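Local atomic coordinates of uncharacterized protein (Streptomyces malaysiense, PDB entry 6ZYL), a protein that catalyses beta-hydroxylation of thioholgamide as a non-heme monooxygenase and probably, like its relatives, uses iron and 2-oxoglutarate. Residues R88-P93 with L107-T112. Sequence-based numbering, arbitrary orientation.
Sequences RIVHHP and LLVWST
Val90, at the last turn of helix 84-90, turns its side chain toward Val109 and Thr112 on strand 107-117, an inner strand of the larger sheet in what is, by family, a double-stranded beta-helix (jelly-roll) fold. The contact is small, 111 Å² in total, and made by carbon alone; no hydrogen bond joins the two segments. Its tight part is the pair Val90 CG1 and Thr112 CG2, 3.7 Å apart, where the two side chains cross at about a right angle. Three residues earlier on the strand, Val109 CG2 comes up to Val90 CB at 4.0 Å, and Val90 CG2 stands a little farther from the same methyl, at 4.3 Å. Two strand residues three apart can face the helix together because Trp110 has a near-helical backbone (psi -32°), which breaks the usual alternation. Ile234 of strand 229-237 packs on Val90 and Tyr236 on Val109, and the Tyr236 hydroxyl is hydrogen-bonded to Val90 O. Away from the strand the helix end turns to solvent: Arg88 is exposed and salt-bridged to Glu55, while His92, partly exposed, caps the following helix through ND1 to Ala94 N. Thr112 itself splits its roles: OG1, set between the backbone N and the carbonyl carbon by chi1 of 49°, hydrogen-bonds His80 ND1, and the CG2 methyl, left anti to that carbon, faces Val90.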
loop_
_atom_site.group_PDB
_atom_site.type_symbol
_atom_site.label_atom_id
_atom_site.label_comp_id
_atom_site.label_asym_id
_atom_site.label_seq_id
_atom_site.Cartn_x
_atom_site.Cartn_y
_atom_site.Cartn_z
ATOM N N ARG A 88 -1.593 13.890 -2.439
ATOM C CA ARG A 88 -0.871 14.660 -1.431
ATOM C C ARG A 88 -0.084 13.751 -0.495
ATOM O O ARG A 88 1.064 14.052 -0.150
ATOM C CB ARG A 88 -1.851 15.526 -0.639
ATOM C CG ARG A 88 -1.196 16.484 0.344
ATOM C CD ARG A 88 -2.234 17.367 1.040
ATOM N NE ARG A 88 -3.137 16.602 1.898
ATOM C CZ ARG A 88 -4.424 16.393 1.640
ATOM N NH1 ARG A 88 -4.981 16.895 0.544
ATOM N NH2 ARG A 88 -5.161 15.683 2.484
ATOM N N ILE A 89 -0.674 12.628 -0.082
ATOM C CA ILE A 89 -0.022 11.777 0.909
ATOM C C ILE A 89 1.207 11.101 0.313
ATOM O O ILE A 89 2.274 11.064 0.934
ATOM C CB ILE A 89 -1.016 10.748 1.476
ATOM C CG1 ILE A 89 -2.093 11.467 2.296
ATOM C CG2 ILE A 89 -0.289 9.725 2.331
ATOM C CD1 ILE A 89 -3.129 10.556 2.917
ATOM N N VAL A 90 1.081 10.550 -0.899
ATOM C CA VAL A 90 2.207 9.817 -1.468
ATOM C C VAL A 90 3.380 10.741 -1.774
ATOM O O VAL A 90 4.504 10.264 -1.977
ATOM C CB VAL A 90 1.802 9.039 -2.737
ATOM C CG1 VAL A 90 0.583 8.165 -2.463
ATOM C CG2 VAL A 90 1.545 9.988 -3.902
ATOM N N HIS A 91 3.154 12.052 -1.818
ATOM C CA HIS A 91 4.225 13.021 -2.009
ATOM C C HIS A 91 4.657 13.689 -0.709
ATOM O O HIS A 91 5.499 14.591 -0.742
ATOM C CB HIS A 91 3.795 14.094 -3.017
ATOM C CG HIS A 91 3.722 13.600 -4.430
ATOM N ND1 HIS A 91 2.598 12.994 -4.949
ATOM C CD2 HIS A 91 4.634 13.620 -5.430
ATOM C CE1 HIS A 91 2.821 12.662 -6.208
ATOM N NE2 HIS A 91 4.049 13.030 -6.525
ATOM N N HIS A 92 4.113 13.265 0.426
ATOM C CA HIS A 92 4.425 13.910 1.692
ATOM C C HIS A 92 5.914 13.776 1.998
ATOM O O HIS A 92 6.451 12.660 1.964
ATOM C CB HIS A 92 3.600 13.291 2.816
ATOM C CG HIS A 92 3.591 14.102 4.071
ATOM N ND1 HIS A 92 4.667 14.147 4.931
ATOM C CD2 HIS A 92 2.644 14.906 4.607
ATOM C CE1 HIS A 92 4.381 14.944 5.945
ATOM N NE2 HIS A 92 3.160 15.417 5.773
ATOM N N PRO A 93 6.608 14.874 2.313
ATOM C CA PRO A 93 8.067 14.781 2.501
ATOM C C PRO A 93 8.487 13.844 3.617
ATOM O O PRO A 93 9.539 13.200 3.507
ATOM C CB PRO A 93 8.482 16.230 2.805
ATOM C CG PRO A 93 7.367 17.083 2.262
ATOM C CD PRO A 93 6.114 16.259 2.425
ATOM N N LEU A 107 12.977 7.030 -6.271
ATOM C CA LEU A 107 11.746 6.418 -5.797
ATOM C C LEU A 107 10.605 6.639 -6.776
ATOM O O LEU A 107 10.509 7.692 -7.411
ATOM C CB LEU A 107 11.345 6.986 -4.430
ATOM C CG LEU A 107 12.359 6.873 -3.292
ATOM C CD1 LEU A 107 11.881 7.657 -2.074
ATOM C CD2 LEU A 107 12.599 5.418 -2.934
ATOM N N LEU A 108 9.734 5.636 -6.876
ATOM C CA LEU A 108 8.503 5.726 -7.642
ATOM C C LEU A 108 7.371 5.135 -6.816
ATOM O O LEU A 108 7.585 4.237 -5.998
ATOM C CB LEU A 108 8.609 4.980 -8.975
ATOM C CG LEU A 108 9.716 5.414 -9.934
ATOM C CD1 LEU A 108 10.883 4.449 -9.846
ATOM C CD2 LEU A 108 9.179 5.492 -11.352
ATOM N N VAL A 109 6.166 5.651 -7.033
ATOM C CA VAL A 109 4.957 5.077 -6.455
ATOM C C VAL A 109 4.396 4.068 -7.449
ATOM O O VAL A 109 4.029 4.429 -8.573
ATOM C CB VAL A 109 3.921 6.161 -6.124
ATOM C CG1 VAL A 109 2.614 5.517 -5.673
ATOM C CG2 VAL A 109 4.458 7.102 -5.055
ATOM N N TRP A 110 4.332 2.803 -7.040
ATOM C CA TRP A 110 3.877 1.734 -7.917
ATOM C C TRP A 110 2.388 1.451 -7.782
ATOM O O TRP A 110 1.748 1.075 -8.770
ATOM C CB TRP A 110 4.678 0.459 -7.630
ATOM C CG TRP A 110 4.371 -0.680 -8.549
ATOM C CD1 TRP A 110 4.834 -0.857 -9.821
ATOM C CD2 TRP A 110 3.541 -1.808 -8.262
ATOM N NE1 TRP A 110 4.339 -2.027 -10.345
ATOM C CE2 TRP A 110 3.540 -2.629 -9.407
ATOM C CE3 TRP A 110 2.792 -2.202 -7.149
ATOM C CZ2 TRP A 110 2.820 -3.820 -9.472
ATOM C CZ3 TRP A 110 2.079 -3.383 -7.214
ATOM C CH2 TRP A 110 2.097 -4.179 -8.368
ATOM N N SER A 111 1.819 1.627 -6.590
ATOM C CA SER A 111 0.387 1.438 -6.404
ATOM C C SER A 111 -0.043 2.097 -5.102
ATOM O O SER A 111 0.781 2.404 -4.238
ATOM C CB SER A 111 0.016 -0.049 -6.388
ATOM O OG SER A 111 0.159 -0.591 -5.086
ATOM N N THR A 112 -1.351 2.317 -4.980
ATOM C CA THR A 112 -1.965 2.724 -3.724
ATOM C C THR A 112 -3.188 1.856 -3.473
ATOM O O THR A 112 -3.856 1.408 -4.410
ATOM C CB THR A 112 -2.369 4.210 -3.714
ATOM O OG1 THR A 112 -3.112 4.531 -4.894
ATOM C CG2 THR A 112 -1.130 5.097 -3.624
#